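Local coordinates for proto-oncogene vav (Homo sapiens, PDB 6NFA), which acts as a guanine nucleotide exchange factor of the Dbl (RhoGEF) family, loading Rho-family GTPases with GTP through its RhoGEF domain, at the 9K1 site. Coordinates in Å, arbitrary orientation; residue numbers count along the deposited sequence, not the author numbering.

The 9K1 site. Residues 123-124, 126-128, 179, 212, 215-216, 219, 369-373, 381-385, 388. With 9K1 ((2S)-2-{[3-(4-methylphenyl)imidazo[1,2-a]pyrazin-8-yl]amino}-3-(pyridin-3-yl)propan-1-ol), chain B.
Two extended loop stretches of the C1 domain, 369-373 and 381-385, face helices 126-146 and 196-235 of the RhoGEF domain, and 9K1 is wedged between them, burying 531 of its 577 Å². Gly384, at phi 99°, turns its amide N toward the imidazole nitrogen 9K1 N7 (3.1 Å), while Thr373 N donates to the hydroxyl 9K1 O14 at 2.9 Å. That same hydroxyl donates a hydrogen bond to Leu382 O, entering in the carbonyl plane, so main chain from both loops grips the propanol arm. Among the side chains, Thr372 carries the polar contact: OG1, anti to the carbonyl carbon (chi1 -65°), donates a hydrogen bond to the pyrazine nitrogen 9K1 N5 at 2.8 Å. The pyrazine N5 and the imidazole N7 of the bicycle thus each receive a donor from the C1 loops, which should set the rotation of the bicycle in its own plane. Leu381, with CG anti to the backbone N (chi1 175°), lays CD2 over the face of the imidazole ring of 9K1, 3.7 Å from its centroid, and Val219 CG2 touches C8 of that ring. The tolyl group points into the RhoGEF helices. Cys215 packs there through CB rather than its sulfur, 3.5 Å from the centre of the aryl face of 9K1, and Tyr126 CB meets the methyl carbon C21, with Leu212 and Val216 alongside. The pyridine folds back toward Gly127 and the CG2 methyl of Thr385, 3.5 Å from 9K1 C27. Behind the first shell, Gln388 bends at chi2 and pairs its amide with both N and O of Phe369 on well-placed lone pairs, while NE2 also reaches Gly384 O from above the carbonyl plane, tying the two loops together. As an allosteric inhibitor that blocks exchange activity, 9K1 fills this interdomain pocket and probably cements the C1 domain against the RhoGEF domain in an autoinhibited conformation.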
# COMPACT_ATOMS: atom_id res chain seq x y z
N PHE A 123 12.99 0.82 10.77
CA PHE A 123 12.62 1.49 9.51
C PHE A 123 11.10 1.64 9.29
O PHE A 123 10.64 1.96 8.19
CB PHE A 123 13.28 0.78 8.31
CG PHE A 123 14.76 1.05 8.14
CD1 PHE A 123 15.34 2.19 8.68
CD2 PHE A 123 15.56 0.18 7.41
CE1 PHE A 123 16.71 2.45 8.50
CE2 PHE A 123 16.93 0.44 7.23
CZ PHE A 123 17.49 1.58 7.78
N LEU A 124 10.33 1.40 10.35
CA LEU A 124 8.88 1.50 10.37
C LEU A 124 8.42 2.96 10.27
O LEU A 124 7.30 3.25 9.83
CB LEU A 124 8.39 0.86 11.67
CG LEU A 124 7.40 -0.26 11.54
CD1 LEU A 124 7.96 -1.44 10.69
CD2 LEU A 124 6.96 -0.70 12.90
N TYR A 126 9.37 5.03 8.25
CA TYR A 126 9.14 5.26 6.83
C TYR A 126 7.66 5.18 6.41
O TYR A 126 7.31 5.63 5.32
CB TYR A 126 9.89 4.21 6.02
CG TYR A 126 11.27 4.64 5.61
CD1 TYR A 126 11.48 5.34 4.43
CD2 TYR A 126 12.37 4.35 6.41
CE1 TYR A 126 12.75 5.76 4.05
CE2 TYR A 126 13.65 4.76 6.04
CZ TYR A 126 13.84 5.46 4.86
OH TYR A 126 15.09 5.85 4.48
N GLY A 127 6.82 4.56 7.24
CA GLY A 127 5.39 4.41 6.98
C GLY A 127 4.71 5.75 6.78
O GLY A 127 4.08 5.99 5.74
N ARG A 128 4.88 6.64 7.78
CA ARG A 128 4.42 8.02 7.82
C ARG A 128 4.98 8.76 6.57
O ARG A 128 4.21 9.41 5.86
CB ARG A 128 4.92 8.68 9.11
CG ARG A 128 4.15 9.90 9.53
CD ARG A 128 4.72 10.45 10.82
NE ARG A 128 4.65 11.91 10.84
CZ ARG A 128 5.41 12.69 11.59
NH1 ARG A 128 6.32 12.17 12.40
NH2 ARG A 128 5.28 14.01 11.54
N VAL A 179 14.87 2.89 0.03
CA VAL A 179 14.29 1.71 0.70
C VAL A 179 14.04 0.56 -0.27
O VAL A 179 14.24 -0.59 0.12
CB VAL A 179 13.05 1.99 1.58
CG1 VAL A 179 13.45 2.48 2.96
CG2 VAL A 179 12.07 2.93 0.90
N LEU A 212 10.31 -5.05 3.36
CA LEU A 212 10.36 -3.59 3.48
C LEU A 212 9.92 -2.97 2.16
O LEU A 212 9.18 -1.98 2.18
CB LEU A 212 11.79 -3.16 3.83
CG LEU A 212 11.95 -1.97 4.79
CD1 LEU A 212 11.48 -2.33 6.20
CD2 LEU A 212 13.40 -1.53 4.86
N CYS A 215 6.13 -3.31 1.90
CA CYS A 215 5.51 -2.31 2.77
C CYS A 215 5.28 -0.99 2.06
O CYS A 215 4.31 -0.29 2.36
CB CYS A 215 6.35 -2.10 4.03
SG CYS A 215 6.31 -3.50 5.17
N VAL A 216 6.16 -0.64 1.11
CA VAL A 216 6.07 0.58 0.32
C VAL A 216 4.90 0.42 -0.64
O VAL A 216 4.05 1.32 -0.73
CB VAL A 216 7.40 0.88 -0.42
CG1 VAL A 216 7.26 2.05 -1.40
CG2 VAL A 216 8.52 1.15 0.58
N VAL A 219 1.44 0.72 0.87
CA VAL A 219 1.09 2.09 1.22
C VAL A 219 0.68 2.88 -0.04
O VAL A 219 -0.33 3.58 -0.01
CB VAL A 219 2.19 2.79 2.07
CG1 VAL A 219 1.95 4.30 2.17
CG2 VAL A 219 2.25 2.18 3.46
N PHE A 369 -7.15 -0.55 10.30
CA PHE A 369 -6.35 -0.16 11.47
C PHE A 369 -5.75 1.24 11.33
O PHE A 369 -5.07 1.53 10.34
CB PHE A 369 -5.25 -1.22 11.69
CG PHE A 369 -5.77 -2.61 11.92
CD1 PHE A 369 -6.06 -3.45 10.84
CD2 PHE A 369 -6.01 -3.08 13.21
CE1 PHE A 369 -6.59 -4.73 11.05
CE2 PHE A 369 -6.53 -4.37 13.41
CZ PHE A 369 -6.81 -5.18 12.33
N GLU A 370 -6.02 2.12 12.31
CA GLU A 370 -5.51 3.50 12.36
C GLU A 370 -4.03 3.51 12.77
O GLU A 370 -3.21 4.20 12.15
CB GLU A 370 -6.31 4.36 13.37
CG GLU A 370 -7.74 4.68 12.98
CD GLU A 370 -8.39 5.92 13.59
OE1 GLU A 370 -9.56 6.20 13.23
OE2 GLU A 370 -7.74 6.62 14.41
N GLU A 371 -3.69 2.76 13.84
CA GLU A 371 -2.33 2.70 14.37
C GLU A 371 -1.58 1.47 13.88
O GLU A 371 -2.21 0.54 13.37
CB GLU A 371 -2.35 2.78 15.92
CG GLU A 371 -2.99 1.59 16.62
CD GLU A 371 -3.06 1.70 18.13
OE1 GLU A 371 -2.31 0.97 18.81
OE2 GLU A 371 -3.87 2.52 18.63
N THR A 372 -0.24 1.47 14.04
CA THR A 372 0.64 0.36 13.64
C THR A 372 0.26 -0.88 14.45
O THR A 372 0.11 -0.79 15.67
CB THR A 372 2.10 0.80 13.71
OG1 THR A 372 2.27 1.82 12.72
CG2 THR A 372 3.07 -0.31 13.43
N THR A 373 -0.00 -2.00 13.74
CA THR A 373 -0.49 -3.24 14.35
C THR A 373 0.22 -4.48 13.80
O THR A 373 0.58 -4.53 12.62
CB THR A 373 -2.02 -3.28 14.19
OG1 THR A 373 -2.59 -2.09 14.74
CG2 THR A 373 -2.66 -4.48 14.86
N LEU A 381 3.79 -7.26 10.85
CA LEU A 381 3.00 -6.04 10.58
C LEU A 381 1.84 -6.27 9.61
O LEU A 381 2.01 -6.97 8.60
CB LEU A 381 3.95 -4.97 9.99
CG LEU A 381 3.36 -3.63 9.51
CD1 LEU A 381 3.03 -2.70 10.68
CD2 LEU A 381 4.24 -2.97 8.45
N LEU A 382 0.69 -5.64 9.89
CA LEU A 382 -0.46 -5.59 8.99
C LEU A 382 -0.16 -4.36 8.11
O LEU A 382 -0.30 -3.22 8.54
CB LEU A 382 -1.76 -5.44 9.80
CG LEU A 382 -2.30 -6.74 10.42
CD1 LEU A 382 -3.14 -6.46 11.62
CD2 LEU A 382 -3.16 -7.49 9.44
N ARG A 383 0.40 -4.61 6.94
CA ARG A 383 0.89 -3.57 6.03
C ARG A 383 -0.19 -2.73 5.38
O ARG A 383 -1.27 -3.26 5.05
CB ARG A 383 1.75 -4.21 4.92
CG ARG A 383 2.94 -5.03 5.41
CD ARG A 383 3.50 -5.78 4.23
NE ARG A 383 4.61 -6.65 4.61
CZ ARG A 383 5.03 -7.68 3.88
NH1 ARG A 383 4.41 -7.99 2.75
NH2 ARG A 383 6.05 -8.41 4.29
N GLY A 384 0.13 -1.47 5.12
CA GLY A 384 -0.79 -0.55 4.46
C GLY A 384 -1.54 0.37 5.39
O GLY A 384 -1.34 0.35 6.61
N THR A 385 -2.42 1.18 4.79
CA THR A 385 -3.20 2.25 5.45
C THR A 385 -4.72 2.06 5.39
O THR A 385 -5.45 2.90 5.92
CB THR A 385 -2.83 3.59 4.77
OG1 THR A 385 -3.03 3.46 3.37
CG2 THR A 385 -1.40 4.01 5.03
N GLN A 388 -6.19 -3.51 6.06
CA GLN A 388 -4.95 -4.28 6.10
C GLN A 388 -5.12 -5.75 6.51
O GLN A 388 -4.27 -6.57 6.16
CB GLN A 388 -3.96 -3.57 7.03
CG GLN A 388 -3.81 -2.07 6.73
CD GLN A 388 -4.60 -1.19 7.67
OE1 GLN A 388 -5.69 -1.54 8.10
NE2 GLN A 388 -4.12 0.02 7.92
C1 9K1 B . 2.72 0.39 7.83
C3 9K1 B . 4.57 1.37 8.83
C12 9K1 B . -0.37 0.66 10.02
C13 9K1 B . -1.31 -0.54 10.32
C15 9K1 B . -1.13 1.97 9.64
C16 9K1 B . 6.95 0.36 6.74
C17 9K1 B . 8.22 0.51 6.17
C18 9K1 B . 8.38 1.08 4.89
C19 9K1 B . 7.25 1.51 4.15
C20 9K1 B . 5.98 1.40 4.73
C21 9K1 B . 9.78 1.21 4.29
C22 9K1 B . -0.14 3.09 9.26
C23 9K1 B . 0.38 3.97 10.25
C25 9K1 B . 1.75 5.06 8.64
C26 9K1 B . 1.27 4.23 7.61
C27 9K1 B . 0.33 3.24 7.94
N2 9K1 B . 3.96 0.81 7.80
C4 9K1 B . 3.89 1.49 9.99
N5 9K1 B . 2.50 1.06 10.04
C6 9K1 B . 1.88 0.53 9.04
N7 9K1 B . 2.39 -0.10 6.72
C8 9K1 B . 3.50 -0.04 5.81
C9 9K1 B . 4.43 0.61 6.57
C10 9K1 B . 5.82 0.85 6.03
N11 9K1 B . 0.61 0.20 9.01
O14 9K1 B . -0.56 -1.62 10.92
N24 9K1 B . 1.32 4.90 9.92